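PDB 6TZ0: viral structural protein 4 from Bombyx mori cytoplasmic polyhedrosis virus, which binds GTP and packs against the viral RNA-dependent RNA polymerase, probably acting as its partner subunit during transcription. Local coordinates for residues A61-G65 against T66-P70; E438-V442 against R443-K447; T543-Y546 against P547-L551. All coordinates share one frame; numbering follows the deposited sequence.

Contact 1 of 3, residues A61-G65 against T66-P70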
# COMPACT_ATOMS: atom_id res chain seq x y z
N ALA B 61 16.38 25.55 22.08
CA ALA B 61 15.15 26.31 21.93
C ALA B 61 15.11 27.18 20.68
O ALA B 61 14.04 27.71 20.36
CB ALA B 61 14.92 27.19 23.16
N ARG B 62 16.22 27.34 19.96
CA ARG B 62 16.25 28.24 18.82
C ARG B 62 16.04 27.56 17.48
O ARG B 62 15.69 28.24 16.51
CB ARG B 62 17.57 29.01 18.77
CG ARG B 62 17.75 30.00 19.89
CD ARG B 62 18.77 31.06 19.53
NE ARG B 62 20.12 30.54 19.36
CZ ARG B 62 21.04 30.52 20.32
NH1 ARG B 62 20.77 31.01 21.52
NH2 ARG B 62 22.24 30.03 20.07
N HIS B 63 16.26 26.24 17.36
CA HIS B 63 16.08 25.55 16.09
C HIS B 63 15.20 24.33 16.29
O HIS B 63 15.71 23.22 16.36
CB HIS B 63 17.42 25.14 15.51
CG HIS B 63 18.32 26.29 15.17
ND1 HIS B 63 19.23 26.81 16.06
CD2 HIS B 63 18.44 27.02 14.03
CE1 HIS B 63 19.88 27.81 15.49
NE2 HIS B 63 19.41 27.96 14.26
N ASN B 64 13.88 24.57 16.34
CA ASN B 64 12.84 23.53 16.25
C ASN B 64 12.98 22.45 17.33
O ASN B 64 12.56 21.31 17.15
CB ASN B 64 12.83 22.91 14.85
CG ASN B 64 11.50 22.28 14.48
OD1 ASN B 64 10.54 22.35 15.24
ND2 ASN B 64 11.45 21.64 13.33
N GLY B 65 13.58 22.79 18.47
CA GLY B 65 13.82 21.79 19.50
C GLY B 65 14.94 20.81 19.22
O GLY B 65 15.02 19.79 19.90
N THR B 66 15.80 21.09 18.24
CA THR B 66 16.88 20.18 17.86
C THR B 66 18.23 20.87 18.00
O THR B 66 18.32 22.09 18.14
CB THR B 66 16.72 19.68 16.42
OG1 THR B 66 16.75 20.80 15.52
CG2 THR B 66 15.42 18.93 16.24
N LEU B 67 19.28 20.06 17.95
CA LEU B 67 20.65 20.54 17.94
C LEU B 67 21.25 20.36 16.55
O LEU B 67 20.99 19.36 15.88
CB LEU B 67 21.49 19.81 18.99
CG LEU B 67 21.06 20.09 20.43
CD1 LEU B 67 21.79 19.19 21.39
CD2 LEU B 67 21.29 21.54 20.78
N ILE B 68 22.06 21.33 16.13
CA ILE B 68 22.43 21.44 14.72
C ILE B 68 23.55 20.48 14.35
O ILE B 68 23.69 20.09 13.18
CB ILE B 68 22.76 22.92 14.42
CG1 ILE B 68 21.57 23.78 14.79
CG2 ILE B 68 23.05 23.17 12.95
CD1 ILE B 68 20.33 23.43 13.99
N ASN B 69 24.35 20.01 15.31
CA ASN B 69 25.33 18.96 15.02
C ASN B 69 25.52 18.15 16.29
O ASN B 69 26.44 18.41 17.07
CB ASN B 69 26.65 19.54 14.53
CG ASN B 69 27.54 18.51 13.88
OD1 ASN B 69 27.22 17.33 13.84
ND2 ASN B 69 28.66 18.96 13.33
N PRO B 70 24.66 17.15 16.52
CA PRO B 70 24.72 16.41 17.79
C PRO B 70 25.96 15.55 17.96
O PRO B 70 26.34 15.29 19.11
CB PRO B 70 23.45 15.57 17.76
CG PRO B 70 23.10 15.45 16.33
CD PRO B 70 23.52 16.73 15.69
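His-63 and Thr-66 close a tight turn through a single carbonyl oxygen. The O atom of His-63 accepts two bonds from Thr-66. The first donor is Thr-66 N, 2.8 Å from His-63 O, with a fairly straight N-H...O angle of 161°. It comes from above the carbonyl plane. The second is Thr-66 OG1, also 2.8 Å from His-63 O. It approaches nearly end-on to the C=O bond and is tilted modestly out of the same plane. The hydroxyl gets there because OG1 lies between the backbone N and the carbonyl carbon of its own residue (chi1 61°). The backbone bond closes a type I' beta turn from His-63 to Thr-66, and the hydroxyl reinforces it. Asn-64 and Gly-65 are at the corners, both at positive phi.

The second point of contact is apolar. Ile-68 CD1 lies over one face of the His-63 ring, 3.7 Å from His-63 CG. This is a CH-pi contact, with CD1 4.1 Å from the ring centroid, and the two side chains cross at about a right angle.

Other polar groups find partners beyond the turn. Gly-65 O accepts a bond from Gln-174 NE2 of helix 170-176. The amide of Asn-64 is taken up by the chain of RNA-dependent RNA polymerase, where OD1 meets Arg-458 and ND2 meets Ser-936. Within the turn, His-63 O satisfies both Thr-66 N and Thr-66 OG1. The loop between helices 41-60 and 70-79 presents the corner amide of Asn-64 to the neighbouring polymerase chain, so the turn forms part of the interface between the two proteins.

Contact 2 of 3, residues E438-V442 against R443-K447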
# COMPACT_ATOMS: atom_id res chain seq x y z
N GLU B 438 -1.66 -34.93 35.17
CA GLU B 438 -0.30 -34.45 35.33
C GLU B 438 0.75 -35.48 34.96
O GLU B 438 1.89 -35.12 34.67
CB GLU B 438 -0.08 -34.01 36.78
CG GLU B 438 -0.75 -32.72 37.19
CD GLU B 438 -0.04 -31.50 36.62
OE1 GLU B 438 1.19 -31.58 36.42
OE2 GLU B 438 -0.70 -30.47 36.40
N LEU B 439 0.40 -36.76 34.95
CA LEU B 439 1.34 -37.84 34.73
C LEU B 439 1.58 -38.12 33.25
O LEU B 439 2.41 -38.96 32.91
CB LEU B 439 0.83 -39.09 35.45
CG LEU B 439 1.70 -40.30 35.78
CD1 LEU B 439 2.81 -39.89 36.72
CD2 LEU B 439 0.86 -41.40 36.39
N LEU B 440 0.89 -37.41 32.35
CA LEU B 440 1.06 -37.63 30.93
C LEU B 440 2.30 -36.90 30.41
O LEU B 440 2.85 -36.02 31.07
CB LEU B 440 -0.16 -37.14 30.16
CG LEU B 440 -1.50 -37.82 30.45
CD1 LEU B 440 -2.61 -37.11 29.70
CD2 LEU B 440 -1.46 -39.29 30.07
N SER B 441 2.72 -37.29 29.21
CA SER B 441 3.78 -36.57 28.53
C SER B 441 3.19 -35.36 27.81
O SER B 441 1.98 -35.15 27.80
CB SER B 441 4.51 -37.50 27.57
OG SER B 441 3.66 -37.93 26.53
N VAL B 442 4.05 -34.56 27.18
CA VAL B 442 3.59 -33.34 26.54
C VAL B 442 2.88 -33.65 25.23
O VAL B 442 1.86 -33.03 24.90
CB VAL B 442 4.78 -32.39 26.34
CG1 VAL B 442 4.36 -31.08 25.69
CG2 VAL B 442 5.46 -32.12 27.66
N ARG B 443 3.39 -34.62 24.47
CA ARG B 443 2.77 -35.02 23.21
C ARG B 443 1.39 -35.63 23.44
O ARG B 443 0.46 -35.40 22.65
CB ARG B 443 3.67 -36.02 22.48
CG ARG B 443 5.00 -35.45 22.04
CD ARG B 443 5.84 -36.53 21.39
NE ARG B 443 5.25 -36.99 20.14
CZ ARG B 443 5.52 -36.46 18.95
NH1 ARG B 443 6.37 -35.45 18.85
NH2 ARG B 443 4.94 -36.95 17.86
N LYS B 444 1.24 -36.38 24.53
CA LYS B 444 -0.05 -36.96 24.88
C LYS B 444 -1.07 -35.89 25.24
O LYS B 444 -2.26 -36.05 24.95
CB LYS B 444 0.15 -37.93 26.05
CG LYS B 444 -1.06 -38.77 26.39
CD LYS B 444 -1.36 -39.73 25.27
CE LYS B 444 -0.22 -40.73 25.10
NZ LYS B 444 -0.09 -41.62 26.29
N LYS B 445 -0.62 -34.78 25.83
CA LYS B 445 -1.53 -33.69 26.16
C LYS B 445 -1.91 -32.90 24.91
O LYS B 445 -3.07 -32.53 24.74
CB LYS B 445 -0.89 -32.77 27.19
CG LYS B 445 -0.70 -33.40 28.55
CD LYS B 445 -0.07 -32.42 29.51
CE LYS B 445 0.08 -33.03 30.87
NZ LYS B 445 0.67 -32.07 31.83
N ILE B 446 -0.93 -32.62 24.05
CA ILE B 446 -1.17 -31.86 22.82
C ILE B 446 -2.08 -32.63 21.86
O ILE B 446 -2.90 -32.02 21.15
CB ILE B 446 0.19 -31.49 22.20
CG1 ILE B 446 0.90 -30.46 23.07
CG2 ILE B 446 0.09 -30.99 20.78
CD1 ILE B 446 2.32 -30.19 22.65
N LYS B 447 -2.01 -33.96 21.87
CA LYS B 447 -2.91 -34.77 21.05
C LYS B 447 -4.37 -34.62 21.47
O LYS B 447 -5.27 -34.71 20.63
CB LYS B 447 -2.47 -36.23 21.11
CG LYS B 447 -3.20 -37.19 20.20
CD LYS B 447 -2.60 -38.58 20.27
CE LYS B 447 -3.43 -39.59 19.49
NZ LYS B 447 -3.42 -39.30 18.03
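Glu-438 and Lys-445 bring together a flat carboxylate and a long amine, but without a salt bridge: Glu-438 OE1 is 4.6 Å from Lys-445 NZ. The attraction between these opposite charges is probably modest. A second flat group lies next door, since the ring of Tyr-437 makes a cation-pi contact with Lys-445. The other carboxylate oxygen of Glu-438, OE2, turns to Arg-518 in a long, weak ion pair. No aromatic ring lies within the two segments, and the rest of the contact is mostly aliphatic chains and backbone.

The lysine chain is extended beyond CG and runs past Leu-440, with Leu-440 CB 4.1 Å from Lys-445 CG. Leu-440 also meets Lys-444. Its CD2 is 3.7 Å from Lys-444 CG, and the two side chains cross at about a right angle. Lys-444 bends at chi2, chi3 and chi4, which carries its amine off from Leu-440.

This is the start of helix 442-457, entered from the short helix 434-438 through a loop, with Ser-441 at the N-cap position. Ser-441 OG comes within 3.5 Å of Lys-444 N, a near approach that does not count as a hydrogen bond. The first helical turn is set by Lys-445 N bonding to Ser-441 O, at 143°, and by Ile-446 N bonding to Val-442 O at 2.9 Å. Val-442 and Ile-446 lie side by side and point the same way, with Val-442 CG1 3.8 Å from Ile-446 CD1. Beyond them, Ile-446 touches Arg-536 of helix 524-537.

Contact 3 of 3, residues T543-Y546 against P547-L551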
# COMPACT_ATOMS: atom_id res chain seq x y z
N THR B 543 -1.18 -5.78 24.45
CA THR B 543 -0.46 -5.03 25.47
C THR B 543 -0.81 -5.55 26.86
O THR B 543 -1.98 -5.75 27.18
CB THR B 543 -0.80 -3.54 25.39
OG1 THR B 543 -2.13 -3.33 25.84
CG2 THR B 543 -0.70 -3.07 23.97
N THR B 544 0.21 -5.80 27.67
CA THR B 544 0.03 -6.40 28.98
C THR B 544 -0.25 -5.32 30.01
O THR B 544 0.49 -4.34 30.11
CB THR B 544 1.27 -7.21 29.36
OG1 THR B 544 1.48 -8.23 28.38
CG2 THR B 544 1.09 -7.85 30.70
N VAL B 545 -1.33 -5.49 30.76
CA VAL B 545 -1.80 -4.51 31.73
C VAL B 545 -2.01 -5.22 33.06
O VAL B 545 -2.57 -6.32 33.10
CB VAL B 545 -3.10 -3.83 31.26
CG1 VAL B 545 -3.57 -2.83 32.26
CG2 VAL B 545 -2.91 -3.14 29.94
N TYR B 546 -1.53 -4.61 34.15
CA TYR B 546 -1.78 -5.07 35.51
C TYR B 546 -2.99 -4.35 36.09
O TYR B 546 -3.41 -3.31 35.56
CB TYR B 546 -0.55 -4.83 36.37
CG TYR B 546 0.61 -5.72 36.01
CD1 TYR B 546 0.57 -7.08 36.28
CD2 TYR B 546 1.76 -5.20 35.45
CE1 TYR B 546 1.62 -7.90 35.96
CE2 TYR B 546 2.82 -6.01 35.14
CZ TYR B 546 2.75 -7.36 35.39
OH TYR B 546 3.81 -8.17 35.08
N PRO B 547 -3.61 -4.88 37.16
CA PRO B 547 -4.78 -4.20 37.76
C PRO B 547 -4.53 -2.80 38.30
O PRO B 547 -5.41 -1.94 38.16
CB PRO B 547 -5.20 -5.16 38.87
CG PRO B 547 -4.81 -6.47 38.38
CD PRO B 547 -3.52 -6.27 37.65
N PHE B 548 -3.37 -2.53 38.90
CA PHE B 548 -3.13 -1.19 39.43
C PHE B 548 -2.96 -0.19 38.29
O PHE B 548 -3.27 1.00 38.46
CB PHE B 548 -1.92 -1.16 40.37
CG PHE B 548 -0.58 -1.20 39.67
CD1 PHE B 548 -0.05 -2.39 39.21
CD2 PHE B 548 0.17 -0.04 39.52
CE1 PHE B 548 1.17 -2.41 38.58
CE2 PHE B 548 1.39 -0.06 38.89
CZ PHE B 548 1.89 -1.24 38.43
N GLU B 549 -2.54 -0.66 37.12
CA GLU B 549 -2.48 0.19 35.94
C GLU B 549 -3.87 0.55 35.44
O GLU B 549 -4.11 1.69 35.03
CB GLU B 549 -1.66 -0.51 34.86
CG GLU B 549 -0.21 -0.68 35.25
CD GLU B 549 0.60 -1.45 34.23
OE1 GLU B 549 0.01 -2.05 33.32
OE2 GLU B 549 1.84 -1.43 34.33
N MET B 550 -4.80 -0.40 35.48
CA MET B 550 -6.18 -0.11 35.11
C MET B 550 -6.88 0.80 36.11
O MET B 550 -7.81 1.51 35.74
CB MET B 550 -6.98 -1.39 34.92
CG MET B 550 -6.88 -1.95 33.53
SD MET B 550 -7.77 -3.48 33.21
CE MET B 550 -6.55 -4.61 33.84
N LEU B 551 -6.46 0.78 37.37
CA LEU B 551 -7.04 1.75 38.30
C LEU B 551 -6.40 3.13 38.12
O LEU B 551 -7.09 4.16 38.22
CB LEU B 551 -6.89 1.26 39.73
CG LEU B 551 -7.67 -0.01 40.04
CD1 LEU B 551 -7.44 -0.48 41.46
CD2 LEU B 551 -9.15 0.20 39.77
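Strand 543-545 runs into helix 547-556 through Tyr-546. The axes of segments 543-545 and 547-551 are 88° apart, almost perpendicular. Tyr-546 is the N-cap residue and Pro-547 opens the helix. Met-550 N bonds to Tyr-546 O at 3.2 Å. Glu-549 N adds a weak bond to the same oxygen.

The extended Glu-549 side chain reaches back to the cap. Its OE1 takes Tyr-546 N at 3.1 Å and 167°, met from above the carboxylate plane. This is the glutamate half of a capping box. OE2 lies at the edge of the Tyr-546 ring, in its plane, 3.9 Å from Tyr-546 CD2. OE2 also forms a salt bridge with Arg-377 of the RNA-dependent RNA polymerase chain.

Apolar contacts add to the junction. Val-545 CG1 meets Met-550 CG at 3.7 Å, the two side chains crossing at about a right angle. Tyr-546 CB touches Phe-548 CE1 at 3.7 Å.

The strand is an outermost one of a five-stranded parallel sheet. Its 2-3-1-4-5 order and the GTP-binding P-loop at the start of helix 359-374 are consistent with a P-loop NTPase core resembling nucleotide kinases.

How the contacts relate
The three contacts come in series along the chain and touch nowhere. Contact 3 is central, about 6 Å from the chain's centre, at an outer strand of the parallel sheet. Contacts 1 and 2 are surface contacts on opposite sides of that centre, their own centres about 61 Å apart. Contact 3 lies about 37 Å from contact 1 and 33 Å from contact 2, centre to centre. Contact 1 joins helices 41-60 and 70-79. Contact 2 spans the loop from helix 434-438 into helix 442-457, and its Glu-438 side chain is about 12 Å from that of Arg-520, a GTP-binding residue. Contacts 1 and 3 both reach the polymerase chain, so the interface draws on distant regions.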